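Local coordinates for protein bifunctional enzyme IspD/IspF (Campylobacter jejuni, PDB 1W55) that makes 4-diphosphocytidyl-2-C-methyl-D-erythritol from CTP and methylerythritol phosphate, and cyclises its 2-phosphate to methylerythritol cyclodiphosphate, two steps of isoprenoid precursor synthesis, at residues S5-A10 / E78-A83; L9-S14 / V51-N56; L35-N40 / S95-V100. All coordinates share one frame; numbering follows the deposited sequence.

Interaction 1: S5-A10 / E78-A83; sequences SLIMLA and ESLKKA. With C (cytidine-5'-monophosphate), chain D.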
loop_
_atom_site.group_PDB
_atom_site.type_symbol
_atom_site.label_atom_id
_atom_site.label_comp_id
_atom_site.label_asym_id
_atom_site.label_seq_id
_atom_site.Cartn_x
_atom_site.Cartn_y
_atom_site.Cartn_z
ATOM N N SER A 5 38.939 -1.240 10.048
ATOM C CA SER A 5 38.313 -0.091 10.699
ATOM C C SER A 5 37.460 0.669 9.680
ATOM O O SER A 5 37.488 0.362 8.492
ATOM C CB SER A 5 39.371 0.834 11.304
ATOM O OG SER A 5 40.093 0.187 12.333
ATOM N N LEU A 6 36.686 1.641 10.157
ATOM C CA LEU A 6 35.813 2.425 9.293
ATOM C C LEU A 6 36.076 3.916 9.488
ATOM O O LEU A 6 36.126 4.396 10.627
ATOM C CB LEU A 6 34.330 2.089 9.548
ATOM C CG LEU A 6 33.264 2.923 8.810
ATOM C CD1 LEU A 6 33.301 2.652 7.313
ATOM C CD2 LEU A 6 31.844 2.696 9.362
ATOM N N ILE A 7 36.280 4.629 8.375
ATOM C CA ILE A 7 36.316 6.090 8.397
ATOM C C ILE A 7 35.140 6.639 7.598
ATOM O O ILE A 7 35.016 6.388 6.390
ATOM C CB ILE A 7 37.649 6.653 7.843
ATOM C CG1 ILE A 7 38.848 6.185 8.685
ATOM C CG2 ILE A 7 37.590 8.187 7.774
ATOM C CD1 ILE A 7 40.218 6.561 8.073
ATOM N N MET A 8 34.266 7.370 8.288
ATOM C CA MET A 8 33.157 8.065 7.639
ATOM C C MET A 8 33.566 9.508 7.391
ATOM O O MET A 8 33.944 10.227 8.315
ATOM C CB MET A 8 31.883 8.002 8.497
ATOM C CG MET A 8 31.338 6.590 8.749
ATOM S SD MET A 8 30.919 5.655 7.247
ATOM C CE MET A 8 29.606 6.691 6.541
ATOM N N LEU A 9 33.494 9.934 6.140
ATOM C CA LEU A 9 33.927 11.281 5.788
ATOM C C LEU A 9 32.728 12.229 5.798
ATOM O O LEU A 9 31.875 12.144 4.936
ATOM C CB LEU A 9 34.637 11.272 4.421
ATOM C CG LEU A 9 35.984 10.524 4.385
ATOM C CD1 LEU A 9 36.484 10.395 2.977
ATOM C CD2 LEU A 9 37.056 11.208 5.260
ATOM N N ALA A 10 32.682 13.131 6.770
ATOM C CA ALA A 10 31.488 13.936 7.021
ATOM C C ALA A 10 31.802 15.402 7.314
ATOM O O ALA A 10 30.950 16.122 7.838
ATOM C CB ALA A 10 30.689 13.335 8.179
ATOM N N GLU A 78 42.614 15.524 2.864
ATOM C CA GLU A 78 43.159 15.968 4.148
ATOM C C GLU A 78 42.373 15.468 5.356
ATOM O O GLU A 78 42.977 15.030 6.337
ATOM C CB GLU A 78 43.360 17.481 4.239
ATOM C CG GLU A 78 44.390 17.808 5.318
ATOM C CD GLU A 78 44.582 19.286 5.603
ATOM O OE1 GLU A 78 43.814 20.133 5.103
ATOM O OE2 GLU A 78 45.533 19.598 6.351
ATOM N N SER A 79 41.044 15.529 5.305
ATOM C CA SER A 79 40.245 14.939 6.384
ATOM C C SER A 79 40.587 13.466 6.546
ATOM O O SER A 79 40.786 12.984 7.660
ATOM C CB SER A 79 38.748 15.108 6.125
ATOM O OG SER A 79 38.416 16.478 5.971
ATOM N N LEU A 80 40.680 12.767 5.418
ATOM C CA LEU A 80 41.014 11.347 5.389
ATOM C C LEU A 80 42.388 11.067 6.009
ATOM O O LEU A 80 42.531 10.174 6.850
ATOM C CB LEU A 80 40.954 10.813 3.943
ATOM C CG LEU A 80 41.235 9.309 3.771
ATOM C CD1 LEU A 80 40.449 8.439 4.781
ATOM C CD2 LEU A 80 40.940 8.869 2.343
ATOM N N LYS A 81 43.387 11.839 5.587
ATOM C CA LYS A 81 44.755 11.683 6.073
ATOM C C LYS A 81 44.828 11.841 7.588
ATOM O O LYS A 81 45.498 11.057 8.274
ATOM C CB LYS A 81 45.690 12.678 5.365
ATOM C CG LYS A 81 47.084 12.804 5.980
ATOM C CD LYS A 81 47.961 13.767 5.181
ATOM C CE LYS A 81 49.444 13.534 5.472
ATOM N NZ LYS A 81 50.294 14.156 4.416
ATOM N N LYS A 82 44.135 12.849 8.113
ATOM C CA LYS A 82 44.101 13.071 9.559
ATOM C C LYS A 82 43.427 11.913 10.285
ATOM O O LYS A 82 43.920 11.452 11.311
ATOM C CB LYS A 82 43.404 14.387 9.900
ATOM C CG LYS A 82 44.133 15.636 9.405
ATOM C CD LYS A 82 43.247 16.872 9.526
ATOM C CE LYS A 82 43.055 17.279 10.993
ATOM N NZ LYS A 82 42.234 18.515 11.129
ATOM N N ALA A 83 42.313 11.427 9.743
ATOM C CA ALA A 83 41.586 10.321 10.375
ATOM C C ALA A 83 42.375 9.013 10.341
ATOM O O ALA A 83 42.256 8.192 11.254
ATOM C CB ALA A 83 40.217 10.140 9.733
HETATM O OP3 C D . 31.951 14.930 -2.927
HETATM P P C D . 33.015 15.626 -2.112
HETATM O OP1 C D . 32.693 17.076 -1.852
HETATM O OP2 C D . 34.433 15.337 -2.547
HETATM O "O5'" C D . 32.864 14.999 -0.635
HETATM C "C5'" C D . 33.027 13.611 -0.385
HETATM C "C4'" C D . 32.948 13.338 1.117
HETATM O "O4'" C D . 34.100 13.844 1.803
HETATM C "C3'" C D . 31.738 13.981 1.767
HETATM O "O3'" C D . 31.141 12.997 2.592
HETATM C "C2'" C D . 32.290 15.111 2.609
HETATM O "O2'" C D . 31.530 15.349 3.789
HETATM C "C1'" C D . 33.695 14.625 2.926
HETATM N N1 C D . 34.608 15.754 3.099
HETATM C C2 C D . 35.387 15.811 4.267
HETATM O O2 C D . 35.298 14.903 5.136
HETATM N N3 C D . 36.229 16.852 4.429
HETATM C C4 C D . 36.318 17.842 3.500
HETATM N N4 C D . 37.168 18.884 3.695
HETATM C C5 C D . 35.549 17.799 2.342
HETATM C C6 C D . 34.687 16.724 2.163
#
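Leu9 and Ser79 touch through CD2 and CB (4.3 Å), and the flat group beside them is the cytosine of the bound cytidine monophosphate. Ser79 OG comes in at the N3 edge of this ring, donating a 2.7 Å hydrogen bond from a position tilted to one side of its plane; Ala11 CB approaches O2 and N3 from the opposite side. Leu9 CB lies near the ribose O4' and the base O2. Behind the nucleotide the contact is apolar side-chain packing. Strand 5-9 and helix 78-83 run nearly antiparallel, at 150°, with axes 9.4 Å apart, as befits a helix laid on the parallel part of the mixed sheet in a Rossmann-like cytidylyltransferase domain. Ile7 and Leu80 cross at about a right angle, CD1 against CD1 at 3.8 Å. Ile7 CG2, anti to the backbone N, rests on Ala83 CB, also at 3.8 Å. Leu9 CD2 leans on the helix backbone, 3.9 Å from Leu80 N. Ser79 OG is bonded to Gly73 N as well, which should help fix the hydroxyl. The hydroxyl donates to N3, as an unprotonated ring nitrogen would allow, which is consistent with recognition of cytosine rather than uracil, whose N3 carries a hydrogen.

Interaction 2: L9-S14 / V51-N56; sequences LAAGNS and VVTSSN. With C (cytidine-5'-monophosphate), chain D.
Ala10 and Thr53 join the first strand of this Rossmann-like domain to the neighbouring parallel strand, and segment 9-14, which leads out of that first strand, passes along the nucleotide. Ala10 N is satisfied chiefly by Thr53 OG1, at 3.0 Å and 159°, with a weak second bond to Thr53 O. A chi1 of 68° sets Thr53 OG1 between its own backbone N and carbonyl carbon, from where the hydroxyl accepts from Ala10 and passes its proton to the base O2, 3.0 Å from OG1. The same O2 takes a second bond from Ala11 N at 3.1 Å, so one carbonyl oxygen is gripped by two donors, one from each segment. Both ribose hydroxyls donate to carbonyls of segment 9-14: O3' to Leu9 O at 2.6 Å, O2' to Ala11 O at 2.8 Å. Farther along, Gly12 N donates to Ser55 OG at 3.0 Å, tying the segment to the residue just beyond the strand. Ala10 O does not face the ribose; it takes bonds from Gln24 NE2 and from a water that in turn accepts from Ser55 N and Asn56 ND2. Apolar contact is modest: Ala10 CB meets Val52 CG1 at 3.9 Å. Leu9 and Thr53 cross obliquely, their CD2 and CG2 methyls 3.7 Å apart.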
loop_
_atom_site.group_PDB
_atom_site.type_symbol
_atom_site.label_atom_id
_atom_site.label_comp_id
_atom_site.label_asym_id
_atom_site.label_seq_id
_atom_site.Cartn_x
_atom_site.Cartn_y
_atom_site.Cartn_z
ATOM N N LEU A 9 33.494 9.934 6.140
ATOM C CA LEU A 9 33.927 11.281 5.788
ATOM C C LEU A 9 32.728 12.229 5.798
ATOM O O LEU A 9 31.875 12.144 4.936
ATOM C CB LEU A 9 34.637 11.272 4.421
ATOM C CG LEU A 9 35.984 10.524 4.385
ATOM C CD1 LEU A 9 36.484 10.395 2.977
ATOM C CD2 LEU A 9 37.056 11.208 5.260
ATOM N N ALA A 10 32.682 13.131 6.770
ATOM C CA ALA A 10 31.488 13.936 7.021
ATOM C C ALA A 10 31.802 15.402 7.314
ATOM O O ALA A 10 30.950 16.122 7.838
ATOM C CB ALA A 10 30.689 13.335 8.179
ATOM N N ALA A 11 33.016 15.841 6.979
ATOM C CA ALA A 11 33.418 17.230 7.206
ATOM C C ALA A 11 33.212 18.095 5.967
ATOM O O ALA A 11 32.784 17.614 4.922
ATOM C CB ALA A 11 34.875 17.302 7.688
ATOM N N GLY A 12 33.517 19.381 6.101
ATOM C CA GLY A 12 33.355 20.337 5.020
ATOM C C GLY A 12 31.921 20.809 4.847
ATOM O O GLY A 12 30.970 20.163 5.309
ATOM N N ASN A 13 31.770 21.943 4.176
ATOM C CA ASN A 13 30.458 22.520 3.956
ATOM C C ASN A 13 30.297 22.935 2.510
ATOM O O ASN A 13 30.725 24.022 2.110
ATOM C CB ASN A 13 30.201 23.700 4.907
ATOM C CG ASN A 13 28.789 24.275 4.766
ATOM O OD1 ASN A 13 27.799 23.533 4.681
ATOM N ND2 ASN A 13 28.694 25.605 4.733
ATOM N N SER A 14 29.691 22.048 1.729
ATOM C CA SER A 14 29.454 22.302 0.319
ATOM C C SER A 14 28.228 23.189 0.160
ATOM O O SER A 14 27.207 22.982 0.832
ATOM C CB SER A 14 29.258 20.985 -0.441
ATOM O OG SER A 14 30.179 20.862 -1.518
ATOM N N VAL A 51 35.726 6.001 12.842
ATOM C CA VAL A 51 36.102 7.410 12.868
ATOM C C VAL A 51 35.171 8.227 11.978
ATOM O O VAL A 51 34.811 7.802 10.883
ATOM C CB VAL A 51 37.592 7.610 12.462
ATOM C CG1 VAL A 51 37.999 9.092 12.529
ATOM C CG2 VAL A 51 38.509 6.766 13.358
ATOM N N VAL A 52 34.758 9.384 12.470
ATOM C CA VAL A 52 33.964 10.321 11.682
ATOM C C VAL A 52 34.693 11.661 11.621
ATOM O O VAL A 52 34.996 12.253 12.653
ATOM C CB VAL A 52 32.553 10.545 12.288
ATOM C CG1 VAL A 52 31.724 11.493 11.412
ATOM C CG2 VAL A 52 31.819 9.222 12.497
ATOM N N THR A 53 34.972 12.139 10.413
ATOM C CA THR A 53 35.544 13.473 10.275
ATOM C C THR A 53 34.410 14.482 10.303
ATOM O O THR A 53 33.337 14.232 9.755
ATOM C CB THR A 53 36.365 13.618 8.981
ATOM O OG1 THR A 53 35.485 13.567 7.854
ATOM C CG2 THR A 53 37.312 12.441 8.786
ATOM N N SER A 54 34.655 15.625 10.936
ATOM C CA SER A 54 33.583 16.544 11.248
ATOM C C SER A 54 34.054 18.000 11.294
ATOM O O SER A 54 35.187 18.276 11.667
ATOM C CB SER A 54 32.947 16.148 12.589
ATOM O OG SER A 54 31.829 16.977 12.878
ATOM N N SER A 55 33.162 18.911 10.903
ATOM C CA SER A 55 33.358 20.355 11.057
ATOM C C SER A 55 32.533 20.881 12.226
ATOM O O SER A 55 32.512 22.090 12.476
ATOM C CB SER A 55 32.927 21.099 9.792
ATOM O OG SER A 55 33.827 20.852 8.736
ATOM N N ASN A 56 31.831 19.976 12.911
ATOM C CA ASN A 56 30.960 20.315 14.041
ATOM C C ASN A 56 31.036 19.232 15.116
ATOM O O ASN A 56 30.019 18.593 15.434
ATOM C CB ASN A 56 29.496 20.457 13.595
ATOM C CG ASN A 56 29.334 21.206 12.281
ATOM O OD1 ASN A 56 28.870 22.348 12.253
ATOM N ND2 ASN A 56 29.680 20.549 11.178
HETATM O OP3 C D . 31.951 14.930 -2.927
HETATM P P C D . 33.015 15.626 -2.112
HETATM O OP1 C D . 32.693 17.076 -1.852
HETATM O OP2 C D . 34.433 15.337 -2.547
HETATM O "O5'" C D . 32.864 14.999 -0.635
HETATM C "C5'" C D . 33.027 13.611 -0.385
HETATM C "C4'" C D . 32.948 13.338 1.117
HETATM O "O4'" C D . 34.100 13.844 1.803
HETATM C "C3'" C D . 31.738 13.981 1.767
HETATM O "O3'" C D . 31.141 12.997 2.592
HETATM C "C2'" C D . 32.290 15.111 2.609
HETATM O "O2'" C D . 31.530 15.349 3.789
HETATM C "C1'" C D . 33.695 14.625 2.926
HETATM N N1 C D . 34.608 15.754 3.099
HETATM C C2 C D . 35.387 15.811 4.267
HETATM O O2 C D . 35.298 14.903 5.136
HETATM N N3 C D . 36.229 16.852 4.429
HETATM C C4 C D . 36.318 17.842 3.500
HETATM N N4 C D . 37.168 18.884 3.695
HETATM C C5 C D . 35.549 17.799 2.342
HETATM C C6 C D . 34.687 16.724 2.163
HETATM O O HOH W 1 30.627 18.201 9.744
#

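Interaction 3: L35-N40 / S95-V100; sequences LYATKN and SDVARV. With C (cytidine-5'-monophosphate), chain D; EDO (1,2-ethanediol), chain F.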
loop_
_atom_site.group_PDB
_atom_site.type_symbol
_atom_site.label_atom_id
_atom_site.label_comp_id
_atom_site.label_asym_id
_atom_site.label_seq_id
_atom_site.Cartn_x
_atom_site.Cartn_y
_atom_site.Cartn_z
ATOM N N LEU A 35 24.633 10.472 10.970
ATOM C CA LEU A 35 24.483 9.400 11.948
ATOM C C LEU A 35 23.758 8.211 11.316
ATOM O O LEU A 35 24.174 7.067 11.489
ATOM C CB LEU A 35 23.776 9.907 13.213
ATOM C CG LEU A 35 23.536 8.926 14.367
ATOM C CD1 LEU A 35 24.860 8.281 14.889
ATOM C CD2 LEU A 35 22.775 9.638 15.496
ATOM N N TYR A 36 22.705 8.482 10.549
ATOM C CA TYR A 36 22.033 7.421 9.803
ATOM C C TYR A 36 23.006 6.626 8.903
ATOM O O TYR A 36 23.008 5.396 8.926
ATOM C CB TYR A 36 20.875 7.992 8.975
ATOM C CG TYR A 36 20.006 6.936 8.337
ATOM C CD1 TYR A 36 18.796 6.556 8.919
ATOM C CD2 TYR A 36 20.393 6.312 7.142
ATOM C CE1 TYR A 36 17.985 5.573 8.325
ATOM C CE2 TYR A 36 19.599 5.338 6.541
ATOM C CZ TYR A 36 18.400 4.969 7.138
ATOM O OH TYR A 36 17.624 3.999 6.545
ATOM N N ALA A 37 23.817 7.325 8.112
ATOM C CA ALA A 37 24.788 6.662 7.220
ATOM C C ALA A 37 25.836 5.847 7.984
ATOM O O ALA A 37 26.168 4.725 7.583
ATOM C CB ALA A 37 25.472 7.687 6.305
ATOM N N THR A 38 26.342 6.406 9.082
ATOM C CA THR A 38 27.338 5.732 9.919
ATOM C C THR A 38 26.756 4.476 10.574
ATOM O O THR A 38 27.387 3.412 10.556
ATOM C CB THR A 38 27.921 6.693 10.982
ATOM O OG1 THR A 38 28.419 7.879 10.348
ATOM C CG2 THR A 38 29.154 6.104 11.595
ATOM N N LYS A 39 25.547 4.601 11.119
ATOM C CA LYS A 39 24.838 3.472 11.727
ATOM C C LYS A 39 24.654 2.346 10.719
ATOM O O LYS A 39 24.897 1.189 11.040
ATOM C CB LYS A 39 23.467 3.902 12.279
ATOM C CG LYS A 39 23.528 4.554 13.652
ATOM C CD LYS A 39 22.126 4.775 14.209
ATOM C CE LYS A 39 22.155 5.136 15.678
ATOM N NZ LYS A 39 20.842 5.701 16.102
ATOM N N ASN A 40 24.221 2.702 9.510
ATOM C CA ASN A 40 24.037 1.755 8.405
ATOM C C ASN A 40 25.289 0.902 8.103
ATOM O O ASN A 40 25.227 -0.331 8.111
ATOM C CB ASN A 40 23.588 2.519 7.150
ATOM C CG ASN A 40 23.378 1.612 5.936
ATOM O OD1 ASN A 40 22.542 0.693 5.963
ATOM N ND2 ASN A 40 24.128 1.880 4.850
ATOM N N SER A 95 34.236 5.863 3.501
ATOM C CA SER A 95 32.976 6.172 2.836
ATOM C C SER A 95 32.523 7.615 3.032
ATOM O O SER A 95 32.693 8.186 4.109
ATOM C CB SER A 95 31.881 5.205 3.309
ATOM O OG SER A 95 30.829 5.103 2.364
ATOM N N ASP A 96 31.963 8.200 1.974
ATOM C CA ASP A 96 31.255 9.478 2.062
ATOM C C ASP A 96 29.965 9.297 2.875
ATOM O O ASP A 96 29.205 8.380 2.590
ATOM C CB ASP A 96 30.873 9.956 0.656
ATOM C CG ASP A 96 32.050 9.938 -0.335
ATOM O OD1 ASP A 96 33.215 10.156 0.064
ATOM O OD2 ASP A 96 31.890 9.736 -1.553
ATOM N N VAL A 97 29.690 10.154 3.864
ATOM C CA VAL A 97 28.390 10.057 4.566
ATOM C C VAL A 97 27.234 10.337 3.635
ATOM O O VAL A 97 26.128 9.864 3.869
ATOM C CB VAL A 97 28.196 11.009 5.799
ATOM C CG1 VAL A 97 28.815 10.449 7.036
ATOM C CG2 VAL A 97 28.635 12.437 5.518
ATOM N N ALA A 98 27.484 11.117 2.589
ATOM C CA ALA A 98 26.431 11.496 1.654
ATOM C C ALA A 98 25.974 10.333 0.772
ATOM O O ALA A 98 24.982 10.456 0.060
ATOM C CB ALA A 98 26.854 12.700 0.813
ATOM N N ARG A 99 26.691 9.211 0.839
ATOM C CA ARG A 99 26.233 7.943 0.257
ATOM C C ARG A 99 25.501 7.144 1.339
ATOM O O ARG A 99 26.092 6.317 2.050
ATOM C CB ARG A 99 27.412 7.145 -0.309
ATOM C CG ARG A 99 28.077 7.831 -1.476
ATOM C CD ARG A 99 29.279 7.083 -2.014
ATOM N NE ARG A 99 30.092 7.879 -2.929
ATOM C CZ ARG A 99 29.820 8.067 -4.223
ATOM N NH1 ARG A 99 28.754 7.509 -4.781
ATOM N NH2 ARG A 99 30.635 8.805 -4.968
ATOM N N VAL A 100 24.206 7.408 1.460
ATOM C CA VAL A 100 23.467 7.047 2.667
ATOM C C VAL A 100 22.958 5.613 2.702
ATOM O O VAL A 100 23.037 4.966 3.740
ATOM C CB VAL A 100 22.306 8.038 2.939
ATOM C CG1 VAL A 100 21.723 7.793 4.300
ATOM C CG2 VAL A 100 22.806 9.453 2.868
HETATM O OP3 C D . 31.951 14.930 -2.927
HETATM P P C D . 33.015 15.626 -2.112
HETATM O OP1 C D . 32.693 17.076 -1.852
HETATM O OP2 C D . 34.433 15.337 -2.547
HETATM O "O5'" C D . 32.864 14.999 -0.635
HETATM C "C5'" C D . 33.027 13.611 -0.385
HETATM C "C4'" C D . 32.948 13.338 1.117
HETATM O "O4'" C D . 34.100 13.844 1.803
HETATM C "C3'" C D . 31.738 13.981 1.767
HETATM O "O3'" C D . 31.141 12.997 2.592
HETATM C "C2'" C D . 32.290 15.111 2.609
HETATM O "O2'" C D . 31.530 15.349 3.789
HETATM C "C1'" C D . 33.695 14.625 2.926
HETATM N N1 C D . 34.608 15.754 3.099
HETATM C C2 C D . 35.387 15.811 4.267
HETATM O O2 C D . 35.298 14.903 5.136
HETATM N N3 C D . 36.229 16.852 4.429
HETATM C C4 C D . 36.318 17.842 3.500
HETATM N N4 C D . 37.168 18.884 3.695
HETATM C C5 C D . 35.549 17.799 2.342
HETATM C C6 C D . 34.687 16.724 2.163
HETATM C C1 EDO F . 34.340 9.666 -4.124
HETATM O O1 EDO F . 33.122 10.368 -3.926
HETATM C C2 EDO F . 34.139 8.579 -5.157
HETATM O O2 EDO F . 33.515 9.136 -6.292
HETATM O O HOH W 2 25.793 4.183 4.629
#
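Ala37 and Val100 bring their backbones near, CA to CA 4.8 Å, where helix 35-40 meets the residues that follow the end of strand 91-96. The chain reverses there in a type I beta turn from Asp96 to Arg99, closed by Arg99 N to Asp96 O, and the turn lies against the helix at Ala37, whose CB is 3.3 Å from Val97 O. Beside it, Tyr36 and Val100 cross at about a right angle. Val100 CG1, anti to its backbone N, approaches the ring obliquely at CD2, 3.5 Å away. Asn40 ND2 binds Val102 O and also donates to a water, 2.9 Å from it, that lies between the carbonyls of Ala37 and Val100. The charged residues of the turn work away from the helix. Arg99 NE forms a salt bridge with Asp96 OD2 at 2.9 Å, on the anti side of the carboxylate and tilted 28° out of its plane. An ethanediol, probably from the crystallisation liquor, spans the pair, its O1 donating to Asp96 OD2 at 2.7 Å and accepting from Arg99 NH2 near the guanidinium plane. Asp96 OD1 is paired with Arg76, and Arg99 NH2 with Asp128 of the second subunit. An apolar seat on the helix thus carries a turn in which Asp96 and Val97 line the nucleotide pocket, while Arg99 probably stabilises the Asp96 carboxylate and reaches the second subunit.

All three contacts are largely buried and centre on the parallel strands of one mixed sheet, in which strand 4-9 lies between 50-54 and 91-96. Interactions 1 and 2 share Leu9 and Ala10, and Met8 N and Leu6 O probably bond to Val51. Interaction 3 joins them through Leu9 N to Ser95 O and Leu9 O to Val97 N. Helices 76-84 and 33-42 pack on opposite faces of the sheet, against Ile7 and Met8. The chemistry shifts accordingly: interaction 1 is apolar, with polar bonds to the nucleotide at its end; interaction 2 is a network of backbone and hydroxyl bonds that reaches the exposed Ser55; and interaction 3 combines apolar contact with ion pairs extending to another subunit.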